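Local structure of phytoene synthase (Enterococcus hirae, 5IYS) at residues A152-P157 with P232-D237; V139-L144 with P157-G162. The protein probably joins two farnesyl diphosphate molecules head to head in a magnesium-dependent reaction, as dehydrosqualene synthases do. All blocks are in the same frame, centred on the assembly; numbering follows the deposited sequence.

Contact 1. Residues A152-P157 with P232-D237; sequences ADIVVP and PLITED
At Ile154 the first torsion (chi1 46°) tucks CG1 between the backbone N and the carbonyl carbon, while CG2 stands anti to the carbonyl carbon, and this splits the side chain into two arms that reach different residues of 232-237. The CG2 arm meets Leu233, whose own CG also lies anti to its carbonyl carbon (chi1 -68°); Ile154 CG2 comes 3.6 Å from Leu233 CD1, and the two side chains run alongside one another, pointing opposite ways. The other arm, extended through chi2, ends at CD1, 3.8 Å from Ile234 CD1, where the isoleucine chains meet nearly perpendicular. Ile154 sits at the N-cap position of helix 155-172, and Leu233 and Ile234 belong to the turn that leads into helix 236-258, so in this all-helical isoprenoid synthase fold the contact joins the entrances of two helices through methyl groups, with no hydrogen bond between the segments. Toward solvent, Asp153 lends its methylene: CB lies 4.0 Å from Leu233 CD1, so that one leucine methyl touches both Asp153 and Ile154. The carboxylate of Asp153 is engaged elsewhere, through OD1 in a salt bridge with Arg150. Further in, Ile154 also packs on Leu144 and Met230, and Leu233 O is hydrogen-bonded to Thr148 OG1, in the loop just before 152-157.

Contact 2. Residues V139-L144 with P157-G162; sequences VGLMLL and PAKKLG. With FPS (S-[(2E,6E)-3,7,11-trimethyldodeca-2,6,10-trienyl] trihydrogen thiodiphosphate), chain G; FPS (S-[(2E,6E)-3,7,11-trimethyldodeca-2,6,10-trienyl] trihydrogen thiodiphosphate), chain H.
The inner end of a farnesyl pocket is built here, where helices 125-143 and 155-172 come together beside the tail of the FPS molecule of chain G. Ala158 CB is the pivot: Leu144 CD1 approaches it to 3.7 Å from one direction, while the terminal methyl C14 of that FPS lies 3.8 Å away. The branch carbon CG and both methyls of Leu144 lie round this single methyl group. Beside it, Leu141 reaches across with CD2, 4.2 Å from Lys159 CG, so the leucine meets the aliphatic root of the lysine and not its amino group. The Lys159 chain bends at chi3 (-89°), and its charged end makes a cation-pi contact with Tyr133. Gly140 has no side chain and turns that bare side toward Ala158 O, which lets the helix backbones come close; no hydrogen bond links the two segments. In the all-helical squalene/phytoene synthase fold such helices surround a central cavity, and both line it here with mostly apolar atoms, in van der Waals contact with the ligand. Gly140 N comes within 3.5 Å of FPS (chain G) C10, so the helix backbone itself forms part of the pocket wall. Leu161, with CG anti to its backbone N (chi1 178°), lays CD2 3.7 Å from C12 of the same FPS. Val139 touches both ligands through CG1, which is 3.6 Å from C8 of FPS in chain G and 3.7 Å from C14 of FPS in chain H. Leu143 CD1 likewise touches both tails. Behind this wall Met142 packs on Val48 and Cys52 of helix 39-60 and on Phe106 and Met109 of helix 104-116.

Pro157 belongs to both contacts, whose centres are about 10 Å apart and which share helix 155-172: contact 1 uses its entrance, contact 2 its next turns. Leu144 joins them directly, with CD2 3.7 Å from Ile154 CD1 and CD1 3.9 Å from Val155 CA, so apolar packing runs without a break from Leu233 and Ile234 to residues 139-144. Contact 2 borders both FPS tails, whereas contact 1 lies farther out, although the Ile234 side chain is still about 6 Å from a bound FPS. Two of the magnesium ions are bound by Asp56 and Asp60, at the diphosphate end of the cavity, away from both contacts.

Contact 1. Residues A152-P157 with P232-D237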
ATOM      1  N   ALA A 152       3.660 -14.854  11.584  1.00 22.13           N
ATOM      2  CA  ALA A 152       2.813 -15.964  11.130  1.00 24.36           C
ATOM      3  C   ALA A 152       1.411 -15.977  11.740  1.00 23.60           C
ATOM      4  O   ALA A 152       0.441 -16.317  11.048  1.00 23.99           O
ATOM      5  CB  ALA A 152       3.494 -17.324  11.314  1.00 24.67           C
ATOM      6  N   ASP A 153       1.283 -15.429  12.943  1.00 23.80           N
ATOM      7  CA  ASP A 153      -0.008 -15.380  13.656  1.00 25.42           C
ATOM      8  C   ASP A 153      -1.073 -14.586  12.899  1.00 22.93           C
ATOM      9  O   ASP A 153      -2.273 -14.834  13.024  1.00 21.46           O
ATOM     10  CB  ASP A 153       0.150 -14.773  15.056  1.00 24.84           C
ATOM     11  CG  ASP A 153       0.875 -15.704  16.009  1.00 33.18           C
ATOM     12  OD1 ASP A 153       1.153 -16.850  15.608  1.00 33.03           O
ATOM     13  OD2 ASP A 153       1.253 -15.256  17.117  1.00 40.20           O
ATOM     14  N   ILE A 154      -0.654 -13.555  12.174  1.00 20.36           N
ATOM     15  CA  ILE A 154      -1.642 -12.649  11.614  1.00 19.31           C
ATOM     16  C   ILE A 154      -1.392 -12.314  10.151  1.00 19.58           C
ATOM     17  O   ILE A 154      -1.650 -11.197   9.708  1.00 16.93           O
ATOM     18  CB  ILE A 154      -1.717 -11.334  12.432  1.00 22.02           C
ATOM     19  CG1 ILE A 154      -0.316 -10.790  12.719  1.00 20.94           C
ATOM     20  CG2 ILE A 154      -2.482 -11.548  13.762  1.00 20.92           C
ATOM     21  CD1 ILE A 154      -0.305  -9.338  13.294  1.00 21.08           C
ATOM     22  N   VAL A 155      -0.899 -13.274   9.378  1.00 19.26           N
ATOM     23  CA  VAL A 155      -0.683 -12.987   7.961  1.00 21.62           C
ATOM     24  C   VAL A 155      -2.012 -12.704   7.259  1.00 19.73           C
ATOM     25  O   VAL A 155      -2.070 -11.909   6.323  1.00 17.28           O
ATOM     26  CB  VAL A 155      -0.004 -14.166   7.202  1.00 23.06           C
ATOM     27  CG1 VAL A 155       1.428 -14.397   7.712  1.00 26.38           C
ATOM     28  CG2 VAL A 155      -0.862 -15.441   7.335  1.00 31.74           C
ATOM     29  N   VAL A 156      -3.060 -13.420   7.643  1.00 18.04           N
ATOM     30  CA  VAL A 156      -4.349 -13.282   6.968  1.00 19.46           C
ATOM     31  C   VAL A 156      -4.932 -11.860   7.075  1.00 18.46           C
ATOM     32  O   VAL A 156      -5.274 -11.245   6.064  1.00 20.37           O
ATOM     33  CB  VAL A 156      -5.342 -14.380   7.446  1.00 23.78           C
ATOM     34  CG1 VAL A 156      -6.752 -14.061   6.958  1.00 23.50           C
ATOM     35  CG2 VAL A 156      -4.891 -15.746   6.895  1.00 20.83           C
ATOM     36  N   PRO A 157      -5.053 -11.332   8.298  1.00 16.43           N
ATOM     37  CA  PRO A 157      -5.552  -9.967   8.401  1.00 19.25           C
ATOM     38  C   PRO A 157      -4.598  -8.921   7.846  1.00 16.51           C
ATOM     39  O   PRO A 157      -5.046  -7.893   7.372  1.00 19.03           O
ATOM     40  CB  PRO A 157      -5.758  -9.763   9.907  1.00 20.52           C
ATOM     41  CG  PRO A 157      -5.027 -10.875  10.583  1.00 19.18           C
ATOM     42  CD  PRO A 157      -5.125 -12.039   9.585  1.00 17.49           C
ATOM     43  N   PRO A 232      -4.904  -6.945  18.680  1.00 19.08           N
ATOM     44  CA  PRO A 232      -4.440  -7.430  19.970  1.00 17.42           C
ATOM     45  C   PRO A 232      -3.061  -8.077  19.930  1.00 18.38           C
ATOM     46  O   PRO A 232      -2.412  -8.189  20.979  1.00 19.56           O
ATOM     47  CB  PRO A 232      -5.520  -8.446  20.385  1.00 19.17           C
ATOM     48  CG  PRO A 232      -6.787  -7.926  19.696  1.00 17.86           C
ATOM     49  CD  PRO A 232      -6.291  -7.325  18.380  1.00 15.95           C
ATOM     50  N   LEU A 233      -2.599  -8.477  18.744  1.00 16.51           N
ATOM     51  CA  LEU A 233      -1.309  -9.144  18.604  1.00 16.71           C
ATOM     52  C   LEU A 233      -0.259  -8.183  18.029  1.00 18.75           C
ATOM     53  O   LEU A 233       0.906  -8.534  17.867  1.00 18.40           O
ATOM     54  CB  LEU A 233      -1.424 -10.303  17.616  1.00 17.94           C
ATOM     55  CG  LEU A 233      -2.301 -11.443  18.154  1.00 30.79           C
ATOM     56  CD1 LEU A 233      -2.402 -12.631  17.194  1.00 33.18           C
ATOM     57  CD2 LEU A 233      -1.777 -11.840  19.521  1.00 30.72           C
ATOM     58  N   ILE A 234      -0.709  -7.012  17.627  1.00 15.22           N
ATOM     59  CA  ILE A 234       0.238  -5.958  17.268  1.00 16.10           C
ATOM     60  C   ILE A 234       0.931  -5.418  18.509  1.00 19.36           C
ATOM     61  O   ILE A 234       0.288  -5.158  19.534  1.00 17.32           O
ATOM     62  CB  ILE A 234      -0.467  -4.849  16.527  1.00 15.85           C
ATOM     63  CG1 ILE A 234      -1.112  -5.409  15.256  1.00 14.46           C
ATOM     64  CG2 ILE A 234       0.514  -3.682  16.204  1.00 15.54           C
ATOM     65  CD1 ILE A 234      -0.113  -5.669  14.146  1.00 20.63           C
ATOM     66  N   THR A 235       2.249  -5.272  18.424  1.00 18.56           N
ATOM     67  CA  THR A 235       2.973  -4.671  19.554  1.00 22.14           C
ATOM     68  C   THR A 235       2.379  -3.314  19.967  1.00 19.13           C
ATOM     69  O   THR A 235       1.970  -2.520  19.125  1.00 16.09           O
ATOM     70  CB  THR A 235       4.460  -4.515  19.221  1.00 19.40           C
ATOM     71  OG1 THR A 235       4.976  -5.790  18.851  1.00 26.43           O
ATOM     72  CG2 THR A 235       5.231  -4.019  20.442  1.00 25.15           C
ATOM     73  N   GLU A 236       2.180  -3.120  21.264  1.00 17.84           N
ATOM     74  CA  GLU A 236       1.394  -1.980  21.747  1.00 22.48           C
ATOM     75  C   GLU A 236       1.885  -0.646  21.171  1.00 21.26           C
ATOM     76  O   GLU A 236       1.102   0.105  20.562  1.00 20.55           O
ATOM     77  CB  GLU A 236       1.415  -1.887  23.268  1.00 26.05           C
ATOM     78  CG  GLU A 236       0.637  -0.674  23.760  1.00 33.93           C
ATOM     79  CD  GLU A 236       0.638  -0.573  25.272  1.00 51.39           C
ATOM     80  OE1 GLU A 236       0.691  -1.645  25.919  1.00 50.17           O
ATOM     81  OE2 GLU A 236       0.674   0.565  25.802  1.00 51.10           O
ATOM     82  N   ASP A 237       3.189  -0.425  21.241  1.00 21.70           N
ATOM     83  CA  ASP A 237       3.788   0.812  20.679  1.00 23.48           C
ATOM     84  C   ASP A 237       3.730   0.988  19.156  1.00 20.52           C
ATOM     85  O   ASP A 237       4.099   2.055  18.626  1.00 19.48           O
ATOM     86  CB  ASP A 237       5.211   1.040  21.217  1.00 23.47           C
ATOM     87  CG  ASP A 237       6.249   0.038  20.701  1.00 29.79           C
ATOM     88  OD1 ASP A 237       6.041  -0.731  19.733  1.00 32.24           O
ATOM     89  OD2 ASP A 237       7.382   0.101  21.223  1.00 33.34           O
TER

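Contact 2. Residues V139-L144 with P157-G162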
ATOM      1  N   VAL A 139       3.168  -5.991   0.805  1.00 14.70           N
ATOM      2  CA  VAL A 139       3.710  -4.916   1.649  1.00 16.61           C
ATOM      3  C   VAL A 139       3.374  -5.148   3.124  1.00 15.27           C
ATOM      4  O   VAL A 139       4.204  -5.000   4.015  1.00 14.20           O
ATOM      5  CB  VAL A 139       3.172  -3.523   1.242  1.00 14.76           C
ATOM      6  CG1 VAL A 139       3.788  -2.442   2.155  1.00 16.83           C
ATOM      7  CG2 VAL A 139       3.604  -3.195  -0.203  1.00 14.40           C
ATOM      8  N   GLY A 140       2.153  -5.552   3.397  1.00 16.82           N
ATOM      9  CA  GLY A 140       1.802  -5.944   4.768  1.00 16.25           C
ATOM     10  C   GLY A 140       2.734  -7.015   5.303  1.00 16.67           C
ATOM     11  O   GLY A 140       3.214  -6.944   6.443  1.00 14.73           O
ATOM     12  N   LEU A 141       3.023  -8.008   4.463  1.00 15.96           N
ATOM     13  CA  LEU A 141       3.927  -9.058   4.890  1.00 16.45           C
ATOM     14  C   LEU A 141       5.358  -8.601   5.084  1.00 16.77           C
ATOM     15  O   LEU A 141       6.069  -9.140   5.935  1.00 17.15           O
ATOM     16  CB  LEU A 141       3.857 -10.230   3.910  1.00 19.40           C
ATOM     17  CG  LEU A 141       2.464 -10.862   3.825  1.00 22.65           C
ATOM     18  CD1 LEU A 141       2.582 -12.219   3.127  1.00 27.26           C
ATOM     19  CD2 LEU A 141       1.888 -11.017   5.222  1.00 21.75           C
ATOM     20  N   MET A 142       5.840  -7.700   4.222  1.00 16.75           N
ATOM     21  CA  MET A 142       7.152  -7.112   4.454  1.00 16.59           C
ATOM     22  C   MET A 142       7.257  -6.471   5.827  1.00 17.35           C
ATOM     23  O   MET A 142       8.303  -6.579   6.485  1.00 18.77           O
ATOM     24  CB  MET A 142       7.469  -6.028   3.415  1.00 15.62           C
ATOM     25  CG  MET A 142       7.468  -6.515   1.997  1.00 18.19           C
ATOM     26  SD  MET A 142       7.645  -5.065   0.896  1.00 21.33           S
ATOM     27  CE  MET A 142       7.063  -5.846  -0.606  1.00 22.00           C
ATOM     28  N   LEU A 143       6.222  -5.720   6.204  1.00 16.57           N
ATOM     29  CA  LEU A 143       6.222  -4.960   7.459  1.00 17.10           C
ATOM     30  C   LEU A 143       5.893  -5.729   8.737  1.00 19.19           C
ATOM     31  O   LEU A 143       6.196  -5.268   9.848  1.00 19.24           O
ATOM     32  CB  LEU A 143       5.249  -3.782   7.350  1.00 15.72           C
ATOM     33  CG  LEU A 143       5.597  -2.772   6.247  1.00 20.47           C
ATOM     34  CD1 LEU A 143       4.525  -1.687   6.185  1.00 20.45           C
ATOM     35  CD2 LEU A 143       6.950  -2.147   6.508  1.00 16.34           C
ATOM     36  N   LEU A 144       5.227  -6.867   8.608  1.00 16.77           N
ATOM     37  CA  LEU A 144       4.729  -7.551   9.799  1.00 16.51           C
ATOM     38  C   LEU A 144       5.803  -7.796  10.862  1.00 17.33           C
ATOM     39  O   LEU A 144       5.529  -7.690  12.057  1.00 17.86           O
ATOM     40  CB  LEU A 144       4.102  -8.889   9.413  1.00 18.87           C
ATOM     41  CG  LEU A 144       2.575  -8.946   9.257  1.00 25.15           C
ATOM     42  CD1 LEU A 144       2.039 -10.403   9.051  1.00 17.57           C
ATOM     43  CD2 LEU A 144       1.903  -8.300  10.465  1.00 22.40           C
ATOM     44  N   PRO A 157      -5.053 -11.332   8.298  1.00 16.43           N
ATOM     45  CA  PRO A 157      -5.552  -9.967   8.401  1.00 19.25           C
ATOM     46  C   PRO A 157      -4.598  -8.921   7.846  1.00 16.51           C
ATOM     47  O   PRO A 157      -5.046  -7.893   7.372  1.00 19.03           O
ATOM     48  CB  PRO A 157      -5.758  -9.763   9.907  1.00 20.52           C
ATOM     49  CG  PRO A 157      -5.027 -10.875  10.583  1.00 19.18           C
ATOM     50  CD  PRO A 157      -5.125 -12.039   9.585  1.00 17.49           C
ATOM     51  N   ALA A 158      -3.300  -9.194   7.862  1.00 16.84           N
ATOM     52  CA  ALA A 158      -2.348  -8.260   7.295  1.00 16.58           C
ATOM     53  C   ALA A 158      -2.583  -8.161   5.805  1.00 18.40           C
ATOM     54  O   ALA A 158      -2.611  -7.071   5.236  1.00 19.47           O
ATOM     55  CB  ALA A 158      -0.943  -8.714   7.575  1.00 18.87           C
ATOM     56  N   LYS A 159      -2.738  -9.310   5.151  1.00 19.27           N
ATOM     57  CA  LYS A 159      -2.986  -9.313   3.718  1.00 20.10           C
ATOM     58  C   LYS A 159      -4.291  -8.615   3.406  1.00 19.39           C
ATOM     59  O   LYS A 159      -4.408  -7.982   2.372  1.00 17.83           O
ATOM     60  CB  LYS A 159      -3.039 -10.741   3.177  1.00 21.95           C
ATOM     61  CG  LYS A 159      -1.673 -11.411   3.044  1.00 21.18           C
ATOM     62  CD  LYS A 159      -1.754 -12.584   2.067  1.00 28.79           C
ATOM     63  CE  LYS A 159      -2.136 -13.886   2.751  1.00 43.77           C
ATOM     64  NZ  LYS A 159      -2.235 -14.998   1.747  1.00 44.77           N
ATOM     65  N   LYS A 160      -5.289  -8.769   4.265  1.00 17.69           N
ATOM     66  CA  LYS A 160      -6.551  -8.053   4.063  1.00 15.18           C
ATOM     67  C   LYS A 160      -6.384  -6.519   4.100  1.00 15.00           C
ATOM     68  O   LYS A 160      -7.107  -5.800   3.396  1.00 14.42           O
ATOM     69  CB  LYS A 160      -7.592  -8.512   5.082  1.00 16.02           C
ATOM     70  CG  LYS A 160      -8.127  -9.938   4.760  1.00 19.50           C
ATOM     71  CD  LYS A 160      -9.089 -10.432   5.839  1.00 24.02           C
ATOM     72  CE  LYS A 160      -9.764 -11.734   5.435  1.00 28.07           C
ATOM     73  NZ  LYS A 160     -10.547 -12.149   6.629  1.00 33.40           N
ATOM     74  N   LEU A 161      -5.542  -5.998   4.990  1.00 11.72           N
ATOM     75  CA  LEU A 161      -5.414  -4.536   5.092  1.00 13.13           C
ATOM     76  C   LEU A 161      -4.746  -4.004   3.808  1.00 13.78           C
ATOM     77  O   LEU A 161      -5.084  -2.937   3.280  1.00 14.91           O
ATOM     78  CB  LEU A 161      -4.535  -4.131   6.291  1.00 13.84           C
ATOM     79  CG  LEU A 161      -4.293  -2.619   6.466  1.00 14.75           C
ATOM     80  CD1 LEU A 161      -5.556  -1.773   6.352  1.00 16.80           C
ATOM     81  CD2 LEU A 161      -3.581  -2.335   7.790  1.00 22.30           C
ATOM     82  N   GLY A 162      -3.753  -4.733   3.324  1.00 15.60           N
ATOM     83  CA  GLY A 162      -3.091  -4.352   2.056  1.00 16.99           C
ATOM     84  C   GLY A 162      -4.065  -4.396   0.888  1.00 16.88           C
ATOM     85  O   GLY A 162      -4.114  -3.493   0.052  1.00 15.96           O
TER
HETATM   86  C1  FPS G 506      -0.236   3.479  -1.491  1.00 41.38           C
HETATM   87  S1  FPS G 506       1.456   3.916  -1.633  1.00 41.48           S
HETATM   88  C2  FPS G 506      -0.168   2.137  -0.783  1.00 37.31           C
HETATM   89  C3  FPS G 506      -1.009   1.114  -1.010  1.00 38.26           C
HETATM   90  C4  FPS G 506      -2.133   1.246  -1.995  1.00 34.47           C
HETATM   91  C5  FPS G 506      -0.872  -0.196  -0.258  1.00 33.77           C
HETATM   92  C6  FPS G 506       0.287  -0.255   0.735  1.00 33.25           C
HETATM   93  C7  FPS G 506       0.064  -1.430   1.666  1.00 23.11           C
HETATM   94  C8  FPS G 506       0.395  -1.388   2.969  1.00 23.82           C
HETATM   95  C10 FPS G 506       0.240  -2.665   3.766  1.00 18.71           C
HETATM   96  C9  FPS G 506       0.971  -0.161   3.635  1.00 24.60           C
HETATM   97  C11 FPS G 506      -0.652  -2.393   4.980  1.00 20.62           C
HETATM   98  C12 FPS G 506      -0.688  -3.599   5.905  1.00 17.93           C
HETATM   99  C13 FPS G 506       0.120  -3.771   6.976  1.00 20.11           C
HETATM  100  C14 FPS G 506      -0.032  -4.996   7.840  1.00 20.31           C
HETATM  101  C15 FPS G 506       1.162  -2.754   7.364  1.00 23.53           C
HETATM  102  PA  FPS G 506       1.693   5.943  -1.948  1.00 39.78           P
HETATM  103  O1A FPS G 506       2.991   6.412  -1.457  1.00 38.97           O
HETATM  104  O2A FPS G 506       1.772   5.994  -3.563  1.00 46.92           O
HETATM  105  O3A FPS G 506       0.450   6.859  -1.541  1.00 46.79           O
HETATM  106  PB  FPS G 506      -0.695   7.043  -2.678  1.00 43.56           P
HETATM  107  O1B FPS G 506      -0.462   8.303  -3.466  1.00 45.94           O
HETATM  108  O2B FPS G 506      -1.978   6.992  -1.882  1.00 39.85           O
HETATM  109  O3B FPS G 506      -0.731   5.922  -3.694  1.00 50.92           O
HETATM  110  C1  FPS H 507       0.739   2.476  -4.974  1.00 43.94           C
HETATM  111  S1  FPS H 507      -0.668   1.883  -5.862  1.00 52.16           S
HETATM  112  C2  FPS H 507       1.897   1.531  -5.184  1.00 39.65           C
HETATM  113  C3  FPS H 507       1.979   0.289  -4.673  1.00 38.60           C
HETATM  114  C4  FPS H 507       0.868  -0.366  -3.897  1.00 33.82           C
HETATM  115  C5  FPS H 507       3.242  -0.497  -4.944  1.00 33.54           C
HETATM  116  C6  FPS H 507       4.412   0.008  -4.101  1.00 22.93           C
HETATM  117  C7  FPS H 507       4.001   0.180  -2.649  1.00 22.36           C
HETATM  118  C8  FPS H 507       4.307   1.292  -1.965  1.00 26.60           C
HETATM  119  C10 FPS H 507       3.798   1.387  -0.546  1.00 23.92           C
HETATM  120  C9  FPS H 507       5.041   2.435  -2.615  1.00 25.91           C
HETATM  121  C11 FPS H 507       4.784   0.872   0.478  1.00 23.61           C
HETATM  122  C12 FPS H 507       4.256   1.452   1.783  1.00 17.85           C
HETATM  123  C13 FPS H 507       4.800   1.216   2.991  1.00 19.83           C
HETATM  124  C14 FPS H 507       6.006   0.352   3.197  1.00 19.47           C
HETATM  125  C15 FPS H 507       4.155   1.839   4.189  1.00 17.53           C
HETATM  126  PA  FPS H 507      -0.418   2.920  -7.603  1.00 46.32           P
HETATM  127  O1A FPS H 507       0.874   2.537  -8.222  1.00 45.10           O
HETATM  128  O2A FPS H 507      -1.620   2.534  -8.602  1.00 40.73           O
HETATM  129  O3A FPS H 507      -0.686   4.484  -7.272  1.00 47.53           O
HETATM  130  PB  FPS H 507       0.364   5.683  -7.248  1.00 53.74           P
HETATM  131  O1B FPS H 507      -0.082   6.609  -8.348  1.00 55.27           O
HETATM  132  O2B FPS H 507       1.792   5.254  -7.506  1.00 53.73           O
HETATM  133  O3B FPS H 507       0.266   6.311  -5.874  1.00 49.12           O